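Local coordinates for regulatory protein RecX (Lactobacillus reuteri, PDB 3D5L), which probably modulates the activity of RecA, the recombinase at the centre of bacterial DNA repair, at residues A63-M67 with K84-T90; E78-V82 with L99-R103; K127-R133 with L150-T154; L165-F170 with V185-L189. One frame throughout, in Å; residues are numbered along the deposited sequence.

Interaction 1: residues A63-M67 with K84-T90; sequences AYSRM and KLKEIDT
I88 lies over one face of the R66 guanidinium, with its CG2 4.1 Å from R66 NH2 and its CD1 above the plane near the rim of the group. K84 comes up to the same group from another direction, crossing R66 at about a right angle. K84 NZ and R66 NH2 are 3.9 Å apart, two like charges whose repulsion is probably eased by solvent, since R66 is exposed. Further in, M67 does most of the packing. Bends at chi2 (-49°) and chi3 (84°) fold its chain around L85: M67 CG lies 3.5 Å from L85 CD2, and SD follows at 3.6 Å from that same methyl. M67 CE goes on to the aliphatic part of the lysine, 3.6 Å from K84 CD. At the other end, A63 CB touches T90 CG2 at 4.1 Å. T90 is held in place by L85 O, which accepts both T90 OG1 (2.9 Å) and T90 N from one face of its carbonyl plane. The backbone bond belongs to a Schellman motif, with D89 as the C-prime residue, that ends helix 78-87. Helix 92-104 completes the three-helix packing, its I98 touching A63 and L85 and its L102 touching M67.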
loop_
_atom_site.group_PDB
_atom_site.type_symbol
_atom_site.label_atom_id
_atom_site.label_comp_id
_atom_site.label_asym_id
_atom_site.label_seq_id
_atom_site.Cartn_x
_atom_site.Cartn_y
_atom_site.Cartn_z
ATOM N N ALA A 63 -9.955 8.595 10.831
ATOM C CA ALA A 63 -9.595 7.469 9.963
ATOM C C ALA A 63 -8.204 7.743 9.407
ATOM O O ALA A 63 -7.391 6.839 9.216
ATOM C CB ALA A 63 -10.612 7.322 8.827
ATOM N N TYR A 64 -7.933 9.015 9.170
ATOM C CA TYR A 64 -6.643 9.414 8.664
ATOM C C TYR A 64 -5.574 9.045 9.689
ATOM O O TYR A 64 -4.547 8.465 9.333
ATOM C CB TYR A 64 -6.629 10.920 8.408
ATOM C CG TYR A 64 -5.312 11.401 7.860
ATOM C CD1 TYR A 64 -4.929 11.097 6.547
ATOM C CD2 TYR A 64 -4.435 12.135 8.654
ATOM C CE1 TYR A 64 -3.698 11.517 6.037
ATOM C CE2 TYR A 64 -3.202 12.558 8.155
ATOM C CZ TYR A 64 -2.846 12.246 6.843
ATOM O OH TYR A 64 -1.654 12.703 6.340
ATOM N N SER A 65 -5.820 9.384 10.956
ATOM C CA SER A 65 -4.882 9.084 12.047
ATOM C C SER A 65 -4.586 7.599 12.105
ATOM O O SER A 65 -3.435 7.192 12.253
ATOM C CB SER A 65 -5.465 9.503 13.400
ATOM O OG SER A 65 -5.721 10.887 13.430
ATOM N N ARG A 66 -5.631 6.783 12.008
ATOM C CA ARG A 66 -5.445 5.337 12.045
ATOM C C ARG A 66 -4.626 4.828 10.846
ATOM O O ARG A 66 -3.896 3.847 10.975
ATOM C CB ARG A 66 -6.796 4.642 12.109
ATOM C CG ARG A 66 -7.575 4.986 13.364
ATOM C CD ARG A 66 -8.614 3.927 13.658
ATOM N NE ARG A 66 -8.022 2.592 13.607
ATOM C CZ ARG A 66 -8.688 1.469 13.854
ATOM N NH1 ARG A 66 -9.976 1.522 14.177
ATOM N NH2 ARG A 66 -8.077 0.298 13.749
ATOM N N MET A 67 -4.742 5.469 9.679
ATOM C CA MET A 67 -3.933 5.031 8.548
ATOM C C MET A 67 -2.479 5.417 8.871
ATOM O O MET A 67 -1.549 4.751 8.419
ATOM C CB MET A 67 -4.381 5.682 7.226
ATOM C CG MET A 67 -5.727 5.176 6.670
ATOM S SD MET A 67 -5.848 3.337 6.601
ATOM C CE MET A 67 -6.362 2.927 8.312
ATOM N N LYS A 84 -7.627 -1.399 3.675
ATOM C CA LYS A 84 -7.610 -1.152 5.112
ATOM C C LYS A 84 -8.742 -0.226 5.556
ATOM O O LYS A 84 -9.341 -0.431 6.602
ATOM C CB LYS A 84 -6.274 -0.529 5.512
ATOM C CG LYS A 84 -5.672 -1.109 6.775
ATOM C CD LYS A 84 -6.320 -0.627 8.046
ATOM C CE LYS A 84 -5.740 -1.413 9.228
ATOM N NZ LYS A 84 -6.241 -0.993 10.557
ATOM N N LEU A 85 -9.015 0.809 4.767
ATOM C CA LEU A 85 -10.075 1.742 5.106
ATOM C C LEU A 85 -11.394 1.012 5.002
ATOM O O LEU A 85 -12.303 1.240 5.802
ATOM C CB LEU A 85 -10.052 2.942 4.164
ATOM C CG LEU A 85 -8.888 3.898 4.435
ATOM C CD1 LEU A 85 -8.751 4.883 3.292
ATOM C CD2 LEU A 85 -9.113 4.607 5.771
ATOM N N LYS A 86 -11.492 0.138 4.003
ATOM C CA LYS A 86 -12.693 -0.660 3.814
ATOM C C LYS A 86 -12.837 -1.609 5.007
ATOM O O LYS A 86 -13.933 -1.789 5.537
ATOM C CB LYS A 86 -12.605 -1.462 2.508
ATOM C CG LYS A 86 -12.752 -0.620 1.237
ATOM C CD LYS A 86 -12.814 -1.487 -0.021
ATOM C CE LYS A 86 -13.523 -0.747 -1.181
ATOM N NZ LYS A 86 -12.635 -0.403 -2.341
ATOM N N GLU A 87 -11.723 -2.198 5.441
ATOM C CA GLU A 87 -11.740 -3.121 6.577
ATOM C C GLU A 87 -12.331 -2.509 7.857
ATOM O O GLU A 87 -13.073 -3.178 8.580
ATOM C CB GLU A 87 -10.321 -3.644 6.857
ATOM C CG GLU A 87 -10.229 -4.661 7.996
ATOM C CD GLU A 87 -8.842 -5.310 8.115
ATOM O OE1 GLU A 87 -8.411 -5.987 7.152
ATOM O OE2 GLU A 87 -8.186 -5.148 9.179
ATOM N N ILE A 88 -12.014 -1.252 8.151
ATOM C CA ILE A 88 -12.557 -0.636 9.364
ATOM C C ILE A 88 -13.806 0.191 9.058
ATOM O O ILE A 88 -14.120 1.165 9.745
ATOM C CB ILE A 88 -11.502 0.246 10.094
ATOM C CG1 ILE A 88 -11.116 1.447 9.236
ATOM C CG2 ILE A 88 -10.273 -0.591 10.414
ATOM C CD1 ILE A 88 -10.234 2.462 9.966
ATOM N N ASP A 89 -14.505 -0.230 8.008
ATOM C CA ASP A 89 -15.733 0.391 7.541
ATOM C C ASP A 89 -15.725 1.919 7.503
ATOM O O ASP A 89 -16.504 2.584 8.185
ATOM C CB ASP A 89 -16.911 -0.101 8.382
ATOM C CG ASP A 89 -18.248 0.236 7.752
ATOM O OD1 ASP A 89 -18.439 -0.055 6.546
ATOM O OD2 ASP A 89 -19.110 0.788 8.468
ATOM N N THR A 90 -14.849 2.476 6.684
ATOM C CA THR A 90 -14.766 3.917 6.558
ATOM C C THR A 90 -15.783 4.368 5.515
ATOM O O THR A 90 -15.950 3.716 4.481
ATOM C CB THR A 90 -13.352 4.335 6.113
ATOM O OG1 THR A 90 -12.399 3.875 7.079
ATOM C CG2 THR A 90 -13.245 5.840 5.989
#

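Interaction 2: residues E78-V82 with L99-R103; sequences ESDIV and LKKLR
L99 spreads its methyls over I81 and V82, CD1 against V82 and CD2 reaching both, and this is the tight half of the contact. L99 CD1 reaches V82 CG2 at 3.5 Å, while L99 CD2 lies 3.7 Å from I81 CG2. I81 slides past L99 in the opposite direction, and its CG2 also meets L102 CD1 at 3.8 Å; I81 and L102 then continue onto helix 48-71, touching Y70 and L68 respectively. The segment axes stay 11.4 Å apart, so branched side chains rather than backbones fill the interface between helices 78-87 and 92-104 of the first three-helix domain. Toward solvent the packing thins out. E78 CG is 4.2 Å from L99 CD1, and beyond it the extended glutamate reaches the R103 guanidinium. R103, turned back by its chi3 of -78°, gives one N-H from NH2 to E78 OE1 (2.8 Å, 154° at the hydrogen). The two planes are 49° apart and OE1 is met from above the carboxylate plane, so this is a salt bridge carried by one hydrogen bond, not a flat two-pronged pair. E78 opens its helix and R103 lies near the end of its own, positions in which the helix dipoles would probably favour the negative and the positive charge respectively.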
loop_
_atom_site.group_PDB
_atom_site.type_symbol
_atom_site.label_atom_id
_atom_site.label_comp_id
_atom_site.label_asym_id
_atom_site.label_seq_id
_atom_site.Cartn_x
_atom_site.Cartn_y
_atom_site.Cartn_z
ATOM N N GLU A 78 -1.127 1.433 -2.276
ATOM C CA GLU A 78 -2.352 2.209 -2.204
ATOM C C GLU A 78 -3.509 1.246 -1.958
ATOM O O GLU A 78 -4.389 1.504 -1.136
ATOM C CB GLU A 78 -2.564 2.964 -3.518
ATOM C CG GLU A 78 -3.945 3.563 -3.670
ATOM C CD GLU A 78 -4.109 4.333 -4.968
ATOM O OE1 GLU A 78 -3.421 5.374 -5.130
ATOM O OE2 GLU A 78 -4.923 3.892 -5.819
ATOM N N SER A 79 -3.502 0.125 -2.667
ATOM C CA SER A 79 -4.563 -0.856 -2.509
ATOM C C SER A 79 -4.576 -1.452 -1.103
ATOM O O SER A 79 -5.586 -2.009 -0.684
ATOM C CB SER A 79 -4.442 -1.966 -3.557
ATOM O OG SER A 79 -3.283 -2.746 -3.358
ATOM N N ASP A 80 -3.462 -1.349 -0.375
ATOM C CA ASP A 80 -3.434 -1.857 0.998
ATOM C C ASP A 80 -4.196 -0.859 1.863
ATOM O O ASP A 80 -4.953 -1.237 2.754
ATOM C CB ASP A 80 -2.004 -1.984 1.536
ATOM C CG ASP A 80 -1.260 -3.185 0.972
ATOM O OD1 ASP A 80 -1.918 -4.179 0.576
ATOM O OD2 ASP A 80 -0.008 -3.137 0.948
ATOM N N ILE A 81 -3.987 0.424 1.586
ATOM C CA ILE A 81 -4.658 1.483 2.325
ATOM C C ILE A 81 -6.169 1.455 2.086
ATOM O O ILE A 81 -6.948 1.578 3.026
ATOM C CB ILE A 81 -4.115 2.852 1.918
ATOM C CG1 ILE A 81 -2.611 2.913 2.196
ATOM C CG2 ILE A 81 -4.870 3.953 2.655
ATOM C CD1 ILE A 81 -2.236 2.663 3.642
ATOM N N VAL A 82 -6.562 1.294 0.823
ATOM C CA VAL A 82 -7.967 1.215 0.416
ATOM C C VAL A 82 -8.616 0.008 1.082
ATOM O O VAL A 82 -9.698 0.098 1.654
ATOM C CB VAL A 82 -8.088 1.039 -1.119
ATOM C CG1 VAL A 82 -9.500 0.663 -1.508
ATOM C CG2 VAL A 82 -7.674 2.322 -1.820
ATOM N N LEU A 99 -6.842 9.068 0.607
ATOM C CA LEU A 99 -5.787 8.571 -0.278
ATOM C C LEU A 99 -5.043 9.765 -0.842
ATOM O O LEU A 99 -3.814 9.749 -0.947
ATOM C CB LEU A 99 -6.347 7.765 -1.452
ATOM C CG LEU A 99 -6.924 6.368 -1.218
ATOM C CD1 LEU A 99 -7.308 5.756 -2.566
ATOM C CD2 LEU A 99 -5.901 5.487 -0.510
ATOM N N LYS A 100 -5.808 10.789 -1.214
ATOM C CA LYS A 100 -5.258 12.018 -1.764
ATOM C C LYS A 100 -4.417 12.729 -0.717
ATOM O O LYS A 100 -3.308 13.182 -1.008
ATOM C CB LYS A 100 -6.381 12.949 -2.217
ATOM C CG LYS A 100 -5.887 14.222 -2.877
ATOM C CD LYS A 100 -7.043 15.152 -3.209
ATOM C CE LYS A 100 -6.554 16.442 -3.866
ATOM N NZ LYS A 100 -7.691 17.359 -4.162
ATOM N N LYS A 101 -4.946 12.837 0.499
ATOM C CA LYS A 101 -4.212 13.499 1.564
ATOM C C LYS A 101 -2.933 12.755 1.921
ATOM O O LYS A 101 -1.890 13.372 2.135
ATOM C CB LYS A 101 -5.080 13.664 2.818
ATOM C CG LYS A 101 -4.291 14.254 3.987
ATOM C CD LYS A 101 -5.169 14.779 5.127
ATOM C CE LYS A 101 -4.286 15.492 6.164
ATOM N NZ LYS A 101 -5.044 16.080 7.312
ATOM N N LEU A 102 -3.006 11.429 1.991
ATOM C CA LEU A 102 -1.829 10.631 2.314
ATOM C C LEU A 102 -0.827 10.731 1.174
ATOM O O LEU A 102 0.380 10.798 1.392
ATOM C CB LEU A 102 -2.214 9.164 2.517
ATOM C CG LEU A 102 -2.909 8.795 3.826
ATOM C CD1 LEU A 102 -3.503 7.396 3.688
ATOM C CD2 LEU A 102 -1.910 8.870 4.983
ATOM N N ARG A 103 -1.348 10.737 -0.046
ATOM C CA ARG A 103 -0.523 10.825 -1.240
ATOM C C ARG A 103 0.197 12.177 -1.245
ATOM O O ARG A 103 1.400 12.257 -1.506
ATOM C CB ARG A 103 -1.415 10.681 -2.476
ATOM C CG ARG A 103 -0.723 10.128 -3.704
ATOM C CD ARG A 103 -1.706 10.055 -4.859
ATOM N NE ARG A 103 -2.617 8.912 -4.786
ATOM C CZ ARG A 103 -3.916 8.980 -5.068
ATOM N NH1 ARG A 103 -4.460 10.139 -5.430
ATOM N NH2 ARG A 103 -4.669 7.885 -5.015
#

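Interaction 3: residues K127-R133 with L150-T154; sequences KGPGIIR and LTQFT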
loop_
_atom_site.group_PDB
_atom_site.type_symbol
_atom_site.label_atom_id
_atom_site.label_comp_id
_atom_site.label_asym_id
_atom_site.label_seq_id
_atom_site.Cartn_x
_atom_site.Cartn_y
_atom_site.Cartn_z
ATOM N N LYS A 127 11.219 -16.278 -8.994
ATOM C CA LYS A 127 10.102 -15.994 -9.882
ATOM C C LYS A 127 10.616 -15.166 -11.054
ATOM O O LYS A 127 11.606 -14.446 -10.929
ATOM C CB LYS A 127 9.005 -15.220 -9.140
ATOM C CG LYS A 127 8.486 -15.898 -7.875
ATOM C CD LYS A 127 7.360 -15.082 -7.242
ATOM C CE LYS A 127 7.161 -15.419 -5.759
ATOM N NZ LYS A 127 6.862 -16.854 -5.508
ATOM N N GLY A 128 9.939 -15.282 -12.189
ATOM C CA GLY A 128 10.330 -14.548 -13.376
ATOM C C GLY A 128 9.496 -13.295 -13.580
ATOM O O GLY A 128 8.537 -13.058 -12.850
ATOM N N PRO A 129 9.847 -12.465 -14.567
ATOM C CA PRO A 129 9.121 -11.224 -14.858
ATOM C C PRO A 129 7.622 -11.389 -15.053
ATOM O O PRO A 129 6.843 -10.602 -14.540
ATOM C CB PRO A 129 9.804 -10.715 -16.118
ATOM C CG PRO A 129 11.221 -11.136 -15.895
ATOM C CD PRO A 129 11.055 -12.571 -15.405
ATOM N N GLY A 130 7.227 -12.403 -15.815
ATOM C CA GLY A 130 5.817 -12.627 -16.072
ATOM C C GLY A 130 4.994 -12.748 -14.808
ATOM O O GLY A 130 3.906 -12.190 -14.718
ATOM N N ILE A 131 5.514 -13.477 -13.826
ATOM C CA ILE A 131 4.814 -13.663 -12.561
ATOM C C ILE A 131 4.902 -12.419 -11.673
ATOM O O ILE A 131 3.941 -12.093 -10.956
ATOM C CB ILE A 131 5.361 -14.916 -11.813
ATOM C CG1 ILE A 131 4.401 -16.096 -12.018
ATOM C CG2 ILE A 131 5.526 -14.642 -10.326
ATOM C CD1 ILE A 131 4.046 -16.367 -13.473
ATOM N N ILE A 132 6.044 -11.731 -11.721
ATOM C CA ILE A 132 6.228 -10.518 -10.929
ATOM C C ILE A 132 5.202 -9.509 -11.428
ATOM O O ILE A 132 4.494 -8.889 -10.639
ATOM C CB ILE A 132 7.634 -9.900 -11.123
ATOM C CG1 ILE A 132 8.725 -10.922 -10.815
ATOM C CG2 ILE A 132 7.795 -8.704 -10.199
ATOM C CD1 ILE A 132 8.986 -11.108 -9.346
ATOM N N ARG A 133 5.124 -9.371 -12.751
ATOM C CA ARG A 133 4.194 -8.452 -13.405
ATOM C C ARG A 133 2.750 -8.776 -13.026
ATOM O O ARG A 133 1.940 -7.885 -12.767
ATOM C CB ARG A 133 4.351 -8.534 -14.931
ATOM C CG ARG A 133 3.580 -7.458 -15.711
ATOM C CD ARG A 133 3.725 -7.631 -17.232
ATOM N NE ARG A 133 5.116 -7.647 -17.665
ATOM C CZ ARG A 133 5.696 -8.683 -18.272
ATOM N NH1 ARG A 133 4.992 -9.788 -18.520
ATOM N NH2 ARG A 133 6.982 -8.623 -18.624
ATOM N N LEU A 150 10.478 -3.785 -13.202
ATOM C CA LEU A 150 10.996 -4.968 -13.892
ATOM C C LEU A 150 12.296 -4.699 -14.628
ATOM O O LEU A 150 12.879 -5.609 -15.215
ATOM C CB LEU A 150 9.952 -5.506 -14.885
ATOM C CG LEU A 150 9.225 -6.808 -14.513
ATOM C CD1 LEU A 150 9.178 -6.980 -13.017
ATOM C CD2 LEU A 150 7.821 -6.795 -15.109
ATOM N N THR A 151 12.748 -3.453 -14.596
ATOM C CA THR A 151 13.985 -3.109 -15.261
ATOM C C THR A 151 15.193 -3.702 -14.515
ATOM O O THR A 151 16.238 -3.957 -15.109
ATOM C CB THR A 151 14.105 -1.575 -15.399
ATOM O OG1 THR A 151 14.854 -1.280 -16.575
ATOM C CG2 THR A 151 14.789 -0.947 -14.179
ATOM N N GLN A 152 15.043 -3.942 -13.217
ATOM C CA GLN A 152 16.129 -4.524 -12.429
ATOM C C GLN A 152 16.307 -5.968 -12.892
ATOM O O GLN A 152 17.359 -6.567 -12.690
ATOM C CB GLN A 152 15.781 -4.562 -10.934
ATOM C CG GLN A 152 15.181 -3.305 -10.352
ATOM C CD GLN A 152 14.731 -3.505 -8.920
ATOM O OE1 GLN A 152 13.917 -2.750 -8.395
ATOM N NE2 GLN A 152 15.267 -4.529 -8.275
ATOM N N PHE A 153 15.260 -6.523 -13.494
ATOM C CA PHE A 153 15.281 -7.901 -13.966
ATOM C C PHE A 153 15.967 -8.012 -15.315
ATOM O O PHE A 153 15.333 -8.233 -16.344
ATOM C CB PHE A 153 13.854 -8.444 -14.063
ATOM C CG PHE A 153 13.618 -9.674 -13.238
ATOM C CD1 PHE A 153 12.602 -9.707 -12.294
ATOM C CD2 PHE A 153 14.391 -10.812 -13.423
ATOM C CE1 PHE A 153 12.361 -10.859 -11.548
ATOM C CE2 PHE A 153 14.155 -11.971 -12.679
ATOM C CZ PHE A 153 13.139 -11.994 -11.743
ATOM N N THR A 154 17.277 -7.860 -15.289
ATOM C CA THR A 154 18.091 -7.935 -16.481
ATOM C C THR A 154 18.232 -9.405 -16.908
ATOM O O THR A 154 17.922 -10.319 -16.137
ATOM C CB THR A 154 19.469 -7.338 -16.170
ATOM O OG1 THR A 154 20.205 -7.153 -17.384
ATOM C CG2 THR A 154 20.244 -8.266 -15.233
#
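P129 rests its CG on one face of the F153 ring, 4.0 Å from the centroid and 17° off the normal, a CH-pi contact shifted toward the CG side of the ring. The far end of the phenylalanine runs up to the backbone: K127 O sits at the ring edge, near its plane, 3.0 Å from F153 CZ. I132 serves both partners with different branches. With CG1 beside the backbone N (chi1 -55°), CG2 is anti to that N and lies 3.6 Å from L150 CD1, while CG1 comes within 3.7 Å of F153 CE1. G128 is the N-cap residue of helix 129-138 and P129 its first residue. F153, at the centre of an inverse gamma turn, packs the loop that leads to helix 155-172 against this helix start of the second three-helix domain. With an alanine in place of F153, P129 CG and I132 CG1 would probably lose their aromatic partner and a gap would open beside the helix start. L150 has off-staggered torsions (chi1 -107°), and in this setting CD1 meets I132 and CD2 meets R133, 3.8 Å from NE. The arginine crosses this leucine at about a right angle, and its CB lies 3.9 Å from L150 CD2. F153 also touches L161 of helix 155-172, and I132 packs on V118 and M121 of helix 110-124.

Interaction 4: residues L165-F170 with V185-L189; sequences LALKLF and VQQGL
V185 is the bump that fits between A166, L169 and F170. Its CG2 stands over the middle of the F170 ring, 3.7 Å from the centroid and 12° off the normal, a CH-pi contact made squarely on the face. The same methyl has L169 CB at 3.9 Å, while V185 CG1, anti to the backbone N (chi1 174°), turns to A166 CB at 3.9 Å. With both branches used, the valine fills the shallow hollow that the small A166 leaves beside the larger L169 and F170. The reverse fit comes one turn further along, where L169 CD1 lies against the backbone of G188, 4.1 Å from its CA. A CB on G188 would clash with L169 CD1, so the glycine lets this methyl lie on the backbone. Next to it, L189 CD1 is wedged among three partners, at 3.5 Å from L165 CD2 and 3.8 Å from L169 CD1, with A166 CB a little further off. Replacing F170 by a serine is likely to take away the flat surface under V185 CG2 and leave that side of the valine poorly packed. The contact joins helices 155-172 and 178-191 of the third three-helix domain, whose segment axes pass 9.7 Å apart. L165 and L189 both reach F194 in the following loop, and L189 also touches I202 on helix 196-202.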
loop_
_atom_site.group_PDB
_atom_site.type_symbol
_atom_site.label_atom_id
_atom_site.label_comp_id
_atom_site.label_asym_id
_atom_site.label_seq_id
_atom_site.Cartn_x
_atom_site.Cartn_y
_atom_site.Cartn_z
ATOM N N LEU A 165 16.661 -22.186 -10.769
ATOM C CA LEU A 165 15.357 -22.844 -10.815
ATOM C C LEU A 165 15.429 -24.110 -11.678
ATOM O O LEU A 165 14.944 -25.168 -11.281
ATOM C CB LEU A 165 14.309 -21.885 -11.392
ATOM C CG LEU A 165 12.898 -22.382 -11.711
ATOM C CD1 LEU A 165 12.165 -22.736 -10.435
ATOM C CD2 LEU A 165 12.142 -21.294 -12.479
ATOM N N ALA A 166 16.031 -23.992 -12.859
ATOM C CA ALA A 166 16.149 -25.125 -13.773
ATOM C C ALA A 166 16.916 -26.288 -13.143
ATOM O O ALA A 166 16.542 -27.445 -13.317
ATOM C CB ALA A 166 16.829 -24.692 -15.080
ATOM N N LEU A 167 17.984 -25.983 -12.412
ATOM C CA LEU A 167 18.772 -27.029 -11.778
ATOM C C LEU A 167 17.933 -27.713 -10.724
ATOM O O LEU A 167 18.055 -28.912 -10.491
ATOM C CB LEU A 167 20.034 -26.450 -11.130
ATOM C CG LEU A 167 21.115 -25.916 -12.077
ATOM C CD1 LEU A 167 22.359 -25.561 -11.260
ATOM C CD2 LEU A 167 21.455 -26.972 -13.137
ATOM N N LYS A 168 17.083 -26.927 -10.084
ATOM C CA LYS A 168 16.200 -27.423 -9.047
ATOM C C LYS A 168 15.068 -28.222 -9.701
ATOM O O LYS A 168 14.590 -29.201 -9.129
ATOM C CB LYS A 168 15.661 -26.236 -8.241
ATOM C CG LYS A 168 14.560 -26.544 -7.247
ATOM C CD LYS A 168 14.317 -25.324 -6.358
ATOM C CE LYS A 168 12.979 -25.380 -5.638
ATOM N NZ LYS A 168 11.822 -25.122 -6.547
ATOM N N LEU A 169 14.652 -27.812 -10.900
ATOM C CA LEU A 169 13.594 -28.523 -11.618
ATOM C C LEU A 169 14.152 -29.816 -12.221
ATOM O O LEU A 169 13.462 -30.829 -12.270
ATOM C CB LEU A 169 12.991 -27.645 -12.731
ATOM C CG LEU A 169 12.298 -26.354 -12.273
ATOM C CD1 LEU A 169 11.756 -25.605 -13.477
ATOM C CD2 LEU A 169 11.164 -26.673 -11.311
ATOM N N PHE A 170 15.404 -29.779 -12.669
ATOM C CA PHE A 170 16.031 -30.954 -13.260
ATOM C C PHE A 170 16.271 -32.038 -12.218
ATOM O O PHE A 170 16.274 -33.234 -12.538
ATOM C CB PHE A 170 17.346 -30.577 -13.944
ATOM C CG PHE A 170 17.242 -30.500 -15.440
ATOM C CD1 PHE A 170 17.019 -31.648 -16.194
ATOM C CD2 PHE A 170 17.341 -29.281 -16.097
ATOM C CE1 PHE A 170 16.893 -31.583 -17.579
ATOM C CE2 PHE A 170 17.215 -29.201 -17.493
ATOM C CZ PHE A 170 16.990 -30.353 -18.231
ATOM N N VAL A 185 10.944 -28.820 -17.490
ATOM C CA VAL A 185 11.780 -27.716 -17.041
ATOM C C VAL A 185 11.490 -26.463 -17.872
ATOM O O VAL A 185 11.455 -25.360 -17.335
ATOM C CB VAL A 185 13.282 -28.070 -17.161
ATOM C CG1 VAL A 185 14.120 -26.865 -16.818
ATOM C CG2 VAL A 185 13.627 -29.244 -16.234
ATOM N N GLN A 186 11.287 -26.637 -19.179
ATOM C CA GLN A 186 10.983 -25.521 -20.073
ATOM C C GLN A 186 9.666 -24.906 -19.636
ATOM O O GLN A 186 9.563 -23.705 -19.437
ATOM C CB GLN A 186 10.804 -25.987 -21.517
ATOM C CG GLN A 186 11.987 -26.663 -22.171
ATOM C CD GLN A 186 11.691 -27.019 -23.621
ATOM O OE1 GLN A 186 11.647 -26.146 -24.495
ATOM N NE2 GLN A 186 11.464 -28.306 -23.880
ATOM N N GLN A 187 8.652 -25.752 -19.509
ATOM C CA GLN A 187 7.336 -25.307 -19.097
ATOM C C GLN A 187 7.373 -24.680 -17.704
ATOM O O GLN A 187 6.713 -23.668 -17.455
ATOM C CB GLN A 187 6.358 -26.484 -19.140
ATOM C CG GLN A 187 5.946 -26.870 -20.563
ATOM C CD GLN A 187 5.212 -28.210 -20.643
ATOM O OE1 GLN A 187 4.277 -28.470 -19.882
ATOM N NE2 GLN A 187 5.634 -29.060 -21.574
ATOM N N GLY A 188 8.147 -25.275 -16.802
ATOM C CA GLY A 188 8.244 -24.742 -15.457
ATOM C C GLY A 188 8.770 -23.314 -15.457
ATOM O O GLY A 188 8.258 -22.452 -14.746
ATOM N N LEU A 189 9.800 -23.059 -16.254
ATOM C CA LEU A 189 10.361 -21.726 -16.327
ATOM C C LEU A 189 9.336 -20.743 -16.881
ATOM O O LEU A 189 9.212 -19.632 -16.381
ATOM C CB LEU A 189 11.617 -21.716 -17.205
ATOM C CG LEU A 189 12.972 -21.546 -16.500
ATOM C CD1 LEU A 189 13.191 -22.657 -15.478
ATOM C CD2 LEU A 189 14.083 -21.552 -17.543
#

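Overall arrangement
Interactions 1 and 2 belong to the first three-helix domain and are each partly buried, with buried apolar residues inside and charged groups toward solvent. Both use helix 78-87, their segments alternate along the chain, and they touch through Y64, M67, I81 and L102. Their charged outer parts differ, with two like charges close together in interaction 1 and a salt bridge in interaction 2. Interactions 3 and 4 follow in series toward the C-terminal end, their centres about 17 Å apart and without touching. Interaction 4 is the most buried of the four and wholly apolar between two helices, whereas interaction 3 joins a helix start to a loop and brings a backbone carbonyl to an aromatic edge.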